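Local coordinates for acetyl-CoA acetyltransferase (PDB 3SS6), which probably catalyses the thiolase reaction, the reversible condensation of two acetyl-CoA molecules to acetoacetyl-CoA and free CoA, at residues E119-H131 and H139-E151. Numbering follows the deposited sequence.
Sequences EAMSSSPYALKQH and HGEIRDTVWEVLE. With SO4 (sulfate ion), chain E.
Lys129, bent at chi2 (-60°) and chi4 (53°), brings NZ back over the hairpin to Glu148, whose side chain, extended beyond CG, comes from the opposite direction; NZ lies 2.7 Å from Glu148 OE2 on its syn side. Arg143, curled at chi2 and chi3, meets the same oxygen from the anti side, with NE 2.8 Å from Glu148 OE2 and a nearly straight N-H...O angle of 175°. OE2 thus takes two cationic donors, which probably offsets the repulsion between Lys129 and Arg143; Asp64 of the second subunit also pairs with NZ. These charges lie on the Ala127 and Arg143 face of an antiparallel beta hairpin in the thiolase N-terminal domain, with Tyr126 and Asp144 on the other; Ala127 N to Arg143 O and Arg143 N to Ala127 O are both 2.8 Å. At the non-hydrogen-bonded pair, Asp144 CA sits 3.8 Å from the Tyr126 ring centroid, a CH-pi contact over one face. Backbone atoms of Gln138 of the third subunit hydrogen-bond to Tyr126 OH and Asp144 OD2, and Arg132 of the second subunit salt-bridges Asp144 OD1, evidence that the hairpin is built into the tetramer. Where strand gives way to helix, Thr145 OG1 donates to Pro125 O at 2.7 Å, while Asp144 OD1 N-caps through Val146 N, 2.9 Å away.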
loop_
_atom_site.group_PDB
_atom_site.type_symbol
_atom_site.label_atom_id
_atom_site.label_comp_id
_atom_site.label_asym_id
_atom_site.label_seq_id
_atom_site.Cartn_x
_atom_site.Cartn_y
_atom_site.Cartn_z
ATOM N N GLU A 119 12.673 -6.310 20.487
ATOM C CA GLU A 119 11.691 -6.530 19.433
ATOM C C GLU A 119 10.479 -5.702 19.757
ATOM O O GLU A 119 9.981 -5.728 20.894
ATOM C CB GLU A 119 11.276 -8.006 19.315
ATOM C CG GLU A 119 10.765 -8.378 17.893
ATOM C CD GLU A 119 11.926 -8.442 16.887
ATOM O OE1 GLU A 119 12.910 -9.164 17.151
ATOM O OE2 GLU A 119 11.874 -7.747 15.854
ATOM N N ALA A 120 10.019 -4.959 18.760
ATOM C CA ALA A 120 8.786 -4.191 18.861
ATOM C C ALA A 120 7.872 -4.771 17.795
ATOM O O ALA A 120 7.809 -4.278 16.662
ATOM C CB ALA A 120 9.052 -2.711 18.615
ATOM N N MET A 121 7.191 -5.857 18.142
ATOM C CA MET A 121 6.395 -6.563 17.144
ATOM C C MET A 121 5.143 -5.755 16.806
ATOM O O MET A 121 4.759 -5.685 15.646
ATOM C CB MET A 121 6.074 -7.986 17.616
ATOM C CG MET A 121 7.357 -8.783 17.863
ATOM S SD MET A 121 7.161 -10.509 18.372
ATOM C CE MET A 121 6.789 -11.293 16.787
ATOM N N SER A 122 4.538 -5.122 17.815
ATOM C CA SER A 122 3.302 -4.366 17.629
ATOM C C SER A 122 3.433 -3.239 16.608
ATOM O O SER A 122 2.468 -2.907 15.920
ATOM C CB SER A 122 2.815 -3.767 18.951
ATOM O OG SER A 122 2.519 -4.759 19.926
ATOM N N SER A 123 4.609 -2.619 16.537
ATOM C CA SER A 123 4.806 -1.463 15.645
ATOM C C SER A 123 5.466 -1.848 14.319
ATOM O O SER A 123 5.812 -0.981 13.493
ATOM C CB SER A 123 5.629 -0.383 16.362
ATOM O OG SER A 123 6.898 -0.902 16.744
ATOM N N SER A 124 5.647 -3.145 14.097
ATOM C CA SER A 124 6.301 -3.603 12.872
ATOM C C SER A 124 5.443 -3.301 11.644
ATOM O O SER A 124 4.215 -3.386 11.704
ATOM C CB SER A 124 6.616 -5.100 12.959
ATOM O OG SER A 124 7.626 -5.323 13.932
ATOM N N PRO A 125 6.094 -2.939 10.526
ATOM C CA PRO A 125 5.374 -2.483 9.331
ATOM C C PRO A 125 4.795 -3.598 8.471
ATOM O O PRO A 125 4.994 -4.795 8.748
ATOM C CB PRO A 125 6.460 -1.742 8.544
ATOM C CG PRO A 125 7.699 -2.500 8.858
ATOM C CD PRO A 125 7.556 -2.873 10.339
ATOM N N TYR A 126 4.046 -3.177 7.453
ATOM C CA TYR A 126 3.633 -4.043 6.351
ATOM C C TYR A 126 4.507 -3.724 5.141
ATOM O O TYR A 126 5.046 -2.620 5.037
ATOM C CB TYR A 126 2.163 -3.813 6.019
ATOM C CG TYR A 126 1.242 -4.669 6.860
ATOM C CD1 TYR A 126 0.975 -4.336 8.184
ATOM C CD2 TYR A 126 0.646 -5.816 6.329
ATOM C CE1 TYR A 126 0.151 -5.121 8.963
ATOM C CE2 TYR A 126 -0.197 -6.609 7.107
ATOM C CZ TYR A 126 -0.428 -6.258 8.424
ATOM O OH TYR A 126 -1.255 -7.025 9.213
ATOM N N ALA A 127 4.659 -4.697 4.251
ATOM C CA ALA A 127 5.543 -4.558 3.091
ATOM C C ALA A 127 4.787 -4.852 1.798
ATOM O O ALA A 127 3.876 -5.684 1.766
ATOM C CB ALA A 127 6.733 -5.502 3.217
ATOM N N LEU A 128 5.185 -4.169 0.727
ATOM C CA LEU A 128 4.686 -4.468 -0.616
ATOM C C LEU A 128 5.872 -4.867 -1.491
ATOM O O LEU A 128 6.829 -4.104 -1.642
ATOM C CB LEU A 128 3.970 -3.258 -1.215
ATOM C CG LEU A 128 2.560 -2.974 -0.682
ATOM C CD1 LEU A 128 2.033 -1.639 -1.207
ATOM C CD2 LEU A 128 1.614 -4.102 -1.075
ATOM N N LYS A 129 5.813 -6.066 -2.060
ATOM C CA LYS A 129 6.932 -6.594 -2.827
ATOM C C LYS A 129 6.909 -6.206 -4.301
ATOM O O LYS A 129 7.945 -6.289 -4.964
ATOM C CB LYS A 129 6.991 -8.124 -2.735
ATOM C CG LYS A 129 6.896 -8.688 -1.331
ATOM C CD LYS A 129 8.008 -8.213 -0.430
ATOM C CE LYS A 129 7.820 -8.784 0.981
ATOM N NZ LYS A 129 7.663 -10.269 0.969
ATOM N N GLN A 130 5.748 -5.797 -4.821
ATOM C CA GLN A 130 5.626 -5.509 -6.249
ATOM C C GLN A 130 5.400 -4.034 -6.520
ATOM O O GLN A 130 5.116 -3.641 -7.656
ATOM C CB GLN A 130 4.473 -6.303 -6.885
ATOM C CG GLN A 130 4.388 -7.745 -6.432
ATOM C CD GLN A 130 5.563 -8.566 -6.899
ATOM O OE1 GLN A 130 6.217 -8.228 -7.887
ATOM N NE2 GLN A 130 5.852 -9.650 -6.181
ATOM N N HIS A 131 5.502 -3.218 -5.474
ATOM C CA HIS A 131 5.267 -1.791 -5.626
ATOM C C HIS A 131 6.343 -1.092 -6.450
ATOM O O HIS A 131 6.056 -0.138 -7.179
ATOM C CB HIS A 131 5.142 -1.101 -4.260
ATOM C CG HIS A 131 4.605 0.289 -4.365
ATOM N ND1 HIS A 131 3.296 0.548 -4.714
ATOM C CD2 HIS A 131 5.208 1.497 -4.236
ATOM C CE1 HIS A 131 3.108 1.854 -4.766
ATOM N NE2 HIS A 131 4.253 2.453 -4.483
ATOM N N HIS A 139 -5.025 -8.952 -8.184
ATOM C CA HIS A 139 -4.801 -8.531 -6.809
ATOM C C HIS A 139 -3.439 -8.948 -6.309
ATOM O O HIS A 139 -2.876 -9.952 -6.756
ATOM C CB HIS A 139 -5.899 -9.073 -5.901
ATOM C CG HIS A 139 -7.266 -8.681 -6.355
ATOM N ND1 HIS A 139 -8.300 -9.583 -6.493
ATOM C CD2 HIS A 139 -7.754 -7.483 -6.753
ATOM C CE1 HIS A 139 -9.375 -8.951 -6.934
ATOM N NE2 HIS A 139 -9.066 -7.676 -7.106
ATOM N N GLY A 140 -2.899 -8.159 -5.397
ATOM C CA GLY A 140 -1.603 -8.472 -4.811
ATOM C C GLY A 140 -1.728 -8.712 -3.325
ATOM O O GLY A 140 -2.823 -8.660 -2.768
ATOM N N GLU A 141 -0.599 -8.945 -2.678
ATOM C CA GLU A 141 -0.579 -9.189 -1.254
ATOM C C GLU A 141 0.168 -8.102 -0.517
ATOM O O GLU A 141 1.270 -7.741 -0.896
ATOM C CB GLU A 141 0.128 -10.512 -0.960
ATOM C CG GLU A 141 -0.768 -11.660 -0.578
ATOM C CD GLU A 141 -0.021 -12.735 0.187
ATOM O OE1 GLU A 141 1.060 -13.142 -0.268
ATOM O OE2 GLU A 141 -0.511 -13.169 1.242
ATOM N N ILE A 142 -0.429 -7.584 0.542
ATOM C CA ILE A 142 0.307 -6.677 1.405
ATOM C C ILE A 142 0.742 -7.500 2.618
ATOM O O ILE A 142 -0.082 -8.068 3.328
ATOM C CB ILE A 142 -0.510 -5.420 1.786
ATOM C CG1 ILE A 142 0.329 -4.511 2.681
ATOM C CG2 ILE A 142 -1.814 -5.783 2.463
ATOM C CD1 ILE A 142 -0.268 -3.137 2.859
ATOM N N ARG A 143 2.051 -7.591 2.814
ATOM C CA ARG A 143 2.611 -8.608 3.697
ATOM C C ARG A 143 2.896 -8.099 5.096
ATOM O O ARG A 143 3.537 -7.071 5.292
ATOM C CB ARG A 143 3.891 -9.172 3.075
ATOM C CG ARG A 143 3.678 -9.776 1.691
ATOM C CD ARG A 143 3.117 -11.199 1.768
ATOM N NE ARG A 143 4.096 -12.133 2.325
ATOM C CZ ARG A 143 3.907 -13.447 2.422
ATOM N NH1 ARG A 143 2.774 -13.989 1.997
ATOM N NH2 ARG A 143 4.851 -14.224 2.944
ATOM N N ASP A 144 2.398 -8.831 6.083
ATOM C CA ASP A 144 2.665 -8.509 7.478
ATOM C C ASP A 144 4.068 -9.007 7.827
ATOM O O ASP A 144 4.333 -10.210 7.759
ATOM C CB ASP A 144 1.627 -9.240 8.341
ATOM C CG ASP A 144 1.805 -8.983 9.827
ATOM O OD1 ASP A 144 2.851 -8.440 10.241
ATOM O OD2 ASP A 144 0.870 -9.315 10.580
ATOM N N THR A 145 4.980 -8.094 8.159
ATOM C CA THR A 145 6.362 -8.504 8.458
ATOM C C THR A 145 6.460 -9.449 9.663
ATOM O O THR A 145 7.356 -10.290 9.721
ATOM C CB THR A 145 7.316 -7.303 8.663
ATOM O OG1 THR A 145 6.837 -6.472 9.729
ATOM C CG2 THR A 145 7.426 -6.487 7.382
ATOM N N VAL A 146 5.545 -9.312 10.614
ATOM C CA VAL A 146 5.526 -10.218 11.763
ATOM C C VAL A 146 5.142 -11.619 11.277
ATOM O O VAL A 146 5.783 -12.614 11.623
ATOM C CB VAL A 146 4.537 -9.740 12.843
ATOM C CG1 VAL A 146 4.287 -10.841 13.888
ATOM C CG2 VAL A 146 5.036 -8.466 13.507
ATOM N N TRP A 147 4.108 -11.703 10.446
ATOM C CA TRP A 147 3.652 -13.004 9.975
ATOM C C TRP A 147 4.689 -13.673 9.070
ATOM O O TRP A 147 4.784 -14.901 9.038
ATOM C CB TRP A 147 2.296 -12.877 9.261
ATOM C CG TRP A 147 1.382 -14.054 9.465
ATOM C CD1 TRP A 147 1.022 -14.986 8.536
ATOM C CD2 TRP A 147 0.711 -14.414 10.678
ATOM N NE1 TRP A 147 0.164 -15.912 9.103
ATOM C CE2 TRP A 147 -0.039 -15.576 10.415
ATOM C CE3 TRP A 147 0.672 -13.860 11.960
ATOM C CZ2 TRP A 147 -0.819 -16.198 11.392
ATOM C CZ3 TRP A 147 -0.102 -14.481 12.932
ATOM C CH2 TRP A 147 -0.833 -15.637 12.640
ATOM N N GLU A 148 5.468 -12.871 8.338
ATOM C CA GLU A 148 6.528 -13.401 7.479
ATOM C C GLU A 148 7.650 -14.012 8.302
ATOM O O GLU A 148 8.176 -15.075 7.970
ATOM C CB GLU A 148 7.140 -12.299 6.608
ATOM C CG GLU A 148 6.239 -11.826 5.490
ATOM C CD GLU A 148 6.980 -11.065 4.409
ATOM O OE1 GLU A 148 7.912 -10.318 4.750
ATOM O OE2 GLU A 148 6.609 -11.212 3.221
ATOM N N VAL A 149 8.029 -13.322 9.365
ATOM C CA VAL A 149 9.175 -13.759 10.151
ATOM C C VAL A 149 8.849 -15.058 10.903
ATOM O O VAL A 149 9.758 -15.783 11.319
ATOM C CB VAL A 149 9.689 -12.615 11.073
ATOM C CG1 VAL A 149 8.917 -12.564 12.381
ATOM C CG2 VAL A 149 11.188 -12.739 11.320
ATOM N N LEU A 150 7.557 -15.365 11.046
ATOM C CA LEU A 150 7.105 -16.615 11.665
ATOM C C LEU A 150 6.998 -17.767 10.677
ATOM O O LEU A 150 6.616 -18.871 11.054
ATOM C CB LEU A 150 5.727 -16.439 12.318
ATOM C CG LEU A 150 5.541 -15.353 13.373
ATOM C CD1 LEU A 150 4.070 -15.252 13.772
ATOM C CD2 LEU A 150 6.406 -15.633 14.575
ATOM N N GLU A 151 7.293 -17.503 9.409
ATOM C CA GLU A 151 7.208 -18.528 8.377
ATOM C C GLU A 151 8.603 -18.943 7.951
ATOM O O GLU A 151 9.433 -18.094 7.635
ATOM C CB GLU A 151 6.442 -17.983 7.160
ATOM C CG GLU A 151 6.229 -19.001 6.072
ATOM C CD GLU A 151 5.555 -18.429 4.825
ATOM O OE1 GLU A 151 5.406 -17.191 4.716
ATOM O OE2 GLU A 151 5.180 -19.233 3.949
HETATM S S SO4 E . 2.338 -10.319 -4.399
HETATM O O1 SO4 E . 3.634 -10.089 -3.749
HETATM O O2 SO4 E . 1.657 -11.414 -3.720
HETATM O O3 SO4 E . 1.507 -9.134 -4.333
HETATM O O4 SO4 E . 2.555 -10.677 -5.795
HETATM O O HOH W 1 3.548 -7.723 -1.811
#